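Local structure of probable transcriptional repressor protein (Mycobacterium tuberculosis, 4FX0) at residues Y22-F36 and A104-Q116. The protein probably acts as a MarR-family DNA-binding transcriptional repressor that senses oxidation and controls gene expression in a redox-dependent way. Numbering follows the deposited sequence.
Sequences YDRALRPSGLTNTQF and ALQKAVPLWRGVQ
The backbone O of Leu26 is gripped by Ser29, whose OG donates to it at 2.8 Å and whose N adds a weak bond. The hydroxyl comes in on a lone pair, in the carbonyl plane. This holds the turn of residues 26-29 and sets the CB and OG of Ser29 against Ala108 of helix 99-119. Leu26 CD2 and Leu31 CD1 also reach the Ala108 methyl. Leu111 CD1 lies against Pro28 CB, 3.6 Å away.

Phe36 fits as a knob among Leu105, Ala108, Val109 and Trp112. Its CG is anti to the backbone N (chi1 164°), which carries the ring to the other helix. Phe36 CZ sits over one face of the Trp112 indole, offset toward the rim, 3.5 Å from Trp112 CG. Tyr22 meets Trp112 rim to rim. Val115 CG1 lies over the centre of the Tyr22 ring, 3.8 Å from its centroid. Tyr22 OH points to Gln116 OE1, but the modelled 2.3 Å is too short to trust. Gln116 NE2 bonds Glu5 O, and Gln116 OE1 bonds Ala7 N, both of the second subunit, and the Trp112 ring meets that of Phe3 of the second subunit.

Within 22-36, Asp23 OD1 accepts from both N and ND2 of Asn33, which ties helix 7-26 to helix 33-45. Helix 99-119 packed against the end of helix 7-26 and the start of helix 33-45, beside the second subunit, is typical of the helical dimerisation region in MarR-type winged-helix proteins.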
# COMPACT_ATOMS: atom_id res chain seq x y z
N TYR B 22 -5.00 -9.15 6.47
CA TYR B 22 -6.38 -8.97 6.03
C TYR B 22 -6.79 -10.03 5.02
O TYR B 22 -7.92 -10.51 5.04
CB TYR B 22 -6.59 -7.56 5.47
CG TYR B 22 -6.88 -6.53 6.54
CD1 TYR B 22 -5.98 -6.30 7.58
CD2 TYR B 22 -8.05 -5.79 6.52
CE1 TYR B 22 -6.25 -5.37 8.56
CE2 TYR B 22 -8.33 -4.85 7.50
CZ TYR B 22 -7.42 -4.65 8.52
OH TYR B 22 -7.68 -3.72 9.50
N ASP B 23 -5.86 -10.41 4.14
CA ASP B 23 -6.09 -11.50 3.21
C ASP B 23 -6.33 -12.80 3.97
O ASP B 23 -7.29 -13.52 3.71
CB ASP B 23 -4.90 -11.67 2.27
CG ASP B 23 -4.96 -10.74 1.08
OD1 ASP B 23 -5.84 -9.85 1.06
OD2 ASP B 23 -4.13 -10.89 0.16
N ARG B 24 -5.43 -13.10 4.91
CA ARG B 24 -5.54 -14.30 5.72
C ARG B 24 -6.89 -14.37 6.44
O ARG B 24 -7.55 -15.41 6.42
CB ARG B 24 -4.41 -14.37 6.74
CG ARG B 24 -4.49 -15.57 7.67
CD ARG B 24 -3.49 -15.48 8.80
NE ARG B 24 -3.63 -16.60 9.72
CZ ARG B 24 -3.01 -17.77 9.58
NH1 ARG B 24 -2.21 -17.97 8.54
NH2 ARG B 24 -3.20 -18.74 10.46
N ALA B 25 -7.28 -13.27 7.07
CA ALA B 25 -8.53 -13.21 7.82
C ALA B 25 -9.75 -13.38 6.91
O ALA B 25 -10.76 -13.96 7.31
CB ALA B 25 -8.63 -11.91 8.60
N LEU B 26 -9.65 -12.87 5.68
CA LEU B 26 -10.76 -12.91 4.74
C LEU B 26 -10.83 -14.20 3.93
O LEU B 26 -11.75 -14.39 3.13
CB LEU B 26 -10.69 -11.71 3.78
CG LEU B 26 -11.05 -10.35 4.37
CD1 LEU B 26 -10.64 -9.23 3.42
CD2 LEU B 26 -12.54 -10.28 4.67
N ARG B 27 -9.86 -15.09 4.15
CA ARG B 27 -9.82 -16.37 3.44
C ARG B 27 -11.20 -17.03 3.30
O ARG B 27 -11.61 -17.36 2.19
CB ARG B 27 -8.82 -17.33 4.11
CG ARG B 27 -7.54 -17.55 3.32
CD ARG B 27 -6.38 -17.92 4.24
NE ARG B 27 -6.68 -19.08 5.07
CZ ARG B 27 -5.89 -19.53 6.04
NH1 ARG B 27 -4.75 -18.91 6.31
NH2 ARG B 27 -6.24 -20.59 6.75
N PRO B 28 -11.91 -17.22 4.43
CA PRO B 28 -13.21 -17.90 4.40
C PRO B 28 -14.22 -17.28 3.44
O PRO B 28 -14.98 -18.01 2.81
CB PRO B 28 -13.70 -17.76 5.84
CG PRO B 28 -12.47 -17.65 6.65
CD PRO B 28 -11.51 -16.87 5.80
N SER B 29 -14.24 -15.96 3.34
CA SER B 29 -15.21 -15.28 2.49
C SER B 29 -14.79 -15.33 1.02
O SER B 29 -15.54 -14.90 0.14
CB SER B 29 -15.39 -13.82 2.92
OG SER B 29 -14.21 -13.07 2.68
N GLY B 30 -13.60 -15.85 0.76
CA GLY B 30 -13.09 -15.96 -0.60
C GLY B 30 -12.77 -14.61 -1.22
O GLY B 30 -12.84 -14.45 -2.44
N LEU B 31 -12.41 -13.65 -0.38
CA LEU B 31 -12.10 -12.30 -0.85
C LEU B 31 -10.69 -11.86 -0.46
O LEU B 31 -10.20 -12.20 0.62
CB LEU B 31 -13.10 -11.29 -0.30
CG LEU B 31 -14.57 -11.49 -0.70
CD1 LEU B 31 -15.41 -10.35 -0.15
CD2 LEU B 31 -14.70 -11.58 -2.21
N THR B 32 -10.05 -11.11 -1.35
CA THR B 32 -8.79 -10.45 -1.01
C THR B 32 -9.12 -9.08 -0.44
O THR B 32 -10.21 -8.55 -0.68
CB THR B 32 -7.87 -10.31 -2.23
OG1 THR B 32 -8.44 -9.39 -3.17
CG2 THR B 32 -7.67 -11.66 -2.90
N ASN B 33 -8.19 -8.49 0.31
CA ASN B 33 -8.44 -7.20 0.94
C ASN B 33 -8.86 -6.14 -0.08
O ASN B 33 -9.77 -5.35 0.17
CB ASN B 33 -7.23 -6.74 1.75
CG ASN B 33 -6.03 -6.39 0.89
OD1 ASN B 33 -5.86 -5.24 0.48
ND2 ASN B 33 -5.19 -7.38 0.61
N THR B 34 -8.20 -6.13 -1.23
CA THR B 34 -8.54 -5.19 -2.30
C THR B 34 -9.93 -5.49 -2.86
O THR B 34 -10.72 -4.58 -3.08
CB THR B 34 -7.51 -5.22 -3.44
OG1 THR B 34 -7.53 -6.51 -4.07
CG2 THR B 34 -6.11 -4.95 -2.90
N GLN B 35 -10.21 -6.77 -3.09
CA GLN B 35 -11.52 -7.18 -3.58
C GLN B 35 -12.61 -6.78 -2.59
O GLN B 35 -13.56 -6.08 -2.95
CB GLN B 35 -11.57 -8.69 -3.82
CG GLN B 35 -10.77 -9.16 -5.03
CD GLN B 35 -10.61 -10.67 -5.07
OE1 GLN B 35 -11.18 -11.39 -4.25
NE2 GLN B 35 -9.82 -11.15 -6.02
N PHE B 36 -12.46 -7.22 -1.35
CA PHE B 36 -13.36 -6.81 -0.27
C PHE B 36 -13.56 -5.30 -0.31
O PHE B 36 -14.69 -4.82 -0.24
CB PHE B 36 -12.79 -7.23 1.08
CG PHE B 36 -13.44 -6.54 2.25
CD1 PHE B 36 -14.61 -7.04 2.81
CD2 PHE B 36 -12.88 -5.40 2.79
CE1 PHE B 36 -15.20 -6.40 3.89
CE2 PHE B 36 -13.47 -4.76 3.87
CZ PHE B 36 -14.63 -5.26 4.41
N ALA B 104 -20.90 -12.65 -0.21
CA ALA B 104 -19.49 -12.67 0.14
C ALA B 104 -19.11 -11.48 1.02
O ALA B 104 -18.39 -11.64 2.01
CB ALA B 104 -18.63 -12.69 -1.12
N LEU B 105 -19.60 -10.30 0.66
CA LEU B 105 -19.33 -9.11 1.46
C LEU B 105 -19.88 -9.28 2.87
O LEU B 105 -19.17 -9.08 3.85
CB LEU B 105 -19.94 -7.87 0.79
CG LEU B 105 -19.75 -6.55 1.53
CD1 LEU B 105 -18.28 -6.28 1.79
CD2 LEU B 105 -20.38 -5.41 0.75
N GLN B 106 -21.16 -9.65 2.95
CA GLN B 106 -21.81 -9.88 4.24
C GLN B 106 -21.00 -10.85 5.09
O GLN B 106 -20.83 -10.65 6.29
CB GLN B 106 -23.23 -10.41 4.02
CG GLN B 106 -24.10 -10.42 5.27
CD GLN B 106 -25.45 -11.06 5.03
OE1 GLN B 106 -25.69 -12.20 5.43
NE2 GLN B 106 -26.35 -10.33 4.38
N LYS B 107 -20.51 -11.90 4.45
CA LYS B 107 -19.72 -12.92 5.14
C LYS B 107 -18.34 -12.41 5.54
O LYS B 107 -17.80 -12.80 6.57
CB LYS B 107 -19.59 -14.17 4.26
CG LYS B 107 -18.80 -15.30 4.89
CD LYS B 107 -18.96 -16.59 4.09
CE LYS B 107 -18.30 -17.76 4.80
NZ LYS B 107 -18.59 -19.05 4.11
N ALA B 108 -17.78 -11.54 4.71
CA ALA B 108 -16.44 -11.01 4.93
C ALA B 108 -16.40 -9.98 6.05
O ALA B 108 -15.42 -9.90 6.80
CB ALA B 108 -15.88 -10.42 3.64
N VAL B 109 -17.46 -9.19 6.17
CA VAL B 109 -17.51 -8.10 7.15
C VAL B 109 -17.03 -8.51 8.55
O VAL B 109 -16.08 -7.93 9.07
CB VAL B 109 -18.92 -7.48 7.25
CG1 VAL B 109 -19.00 -6.53 8.44
CG2 VAL B 109 -19.26 -6.75 5.95
N PRO B 110 -17.67 -9.53 9.16
CA PRO B 110 -17.25 -9.95 10.50
C PRO B 110 -15.78 -10.35 10.55
O PRO B 110 -15.11 -10.10 11.55
CB PRO B 110 -18.15 -11.15 10.79
CG PRO B 110 -18.64 -11.61 9.45
CD PRO B 110 -18.76 -10.37 8.63
N LEU B 111 -15.29 -10.97 9.48
CA LEU B 111 -13.89 -11.38 9.40
C LEU B 111 -12.98 -10.16 9.36
O LEU B 111 -11.96 -10.11 10.05
CB LEU B 111 -13.65 -12.24 8.16
CG LEU B 111 -14.50 -13.51 8.05
CD1 LEU B 111 -14.16 -14.27 6.78
CD2 LEU B 111 -14.30 -14.39 9.27
N TRP B 112 -13.36 -9.17 8.56
CA TRP B 112 -12.62 -7.92 8.46
C TRP B 112 -12.70 -7.14 9.77
O TRP B 112 -11.75 -6.47 10.17
CB TRP B 112 -13.16 -7.06 7.32
CG TRP B 112 -12.76 -5.62 7.39
CD1 TRP B 112 -11.58 -5.07 6.99
CD2 TRP B 112 -13.56 -4.53 7.88
NE1 TRP B 112 -11.58 -3.72 7.20
CE2 TRP B 112 -12.79 -3.36 7.76
CE3 TRP B 112 -14.84 -4.44 8.43
CZ2 TRP B 112 -13.26 -2.11 8.15
CZ3 TRP B 112 -15.31 -3.19 8.81
CH2 TRP B 112 -14.52 -2.04 8.67
N ARG B 113 -13.85 -7.26 10.44
CA ARG B 113 -14.09 -6.54 11.68
C ARG B 113 -13.22 -7.09 12.81
O ARG B 113 -12.80 -6.36 13.71
CB ARG B 113 -15.57 -6.62 12.05
CG ARG B 113 -16.03 -5.58 13.06
CD ARG B 113 -17.52 -5.32 12.91
NE ARG B 113 -18.01 -4.33 13.86
CZ ARG B 113 -19.22 -3.79 13.83
NH1 ARG B 113 -20.08 -4.15 12.89
NH2 ARG B 113 -19.58 -2.90 14.74
N GLY B 114 -12.96 -8.40 12.77
CA GLY B 114 -12.13 -9.04 13.77
C GLY B 114 -10.67 -8.66 13.65
O GLY B 114 -10.02 -8.36 14.65
N VAL B 115 -10.15 -8.68 12.43
CA VAL B 115 -8.75 -8.33 12.19
C VAL B 115 -8.51 -6.84 12.43
O VAL B 115 -7.47 -6.45 12.95
CB VAL B 115 -8.30 -8.71 10.76
CG1 VAL B 115 -9.12 -7.96 9.72
CG2 VAL B 115 -6.82 -8.45 10.58
N GLN B 116 -9.49 -6.02 12.06
CA GLN B 116 -9.43 -4.58 12.29
C GLN B 116 -9.26 -4.29 13.78
O GLN B 116 -8.43 -3.48 14.18
CB GLN B 116 -10.70 -3.91 11.77
CG GLN B 116 -10.78 -2.41 12.04
CD GLN B 116 -9.98 -1.59 11.04
OE1 GLN B 116 -9.15 -2.12 10.30
NE2 GLN B 116 -10.23 -0.29 11.02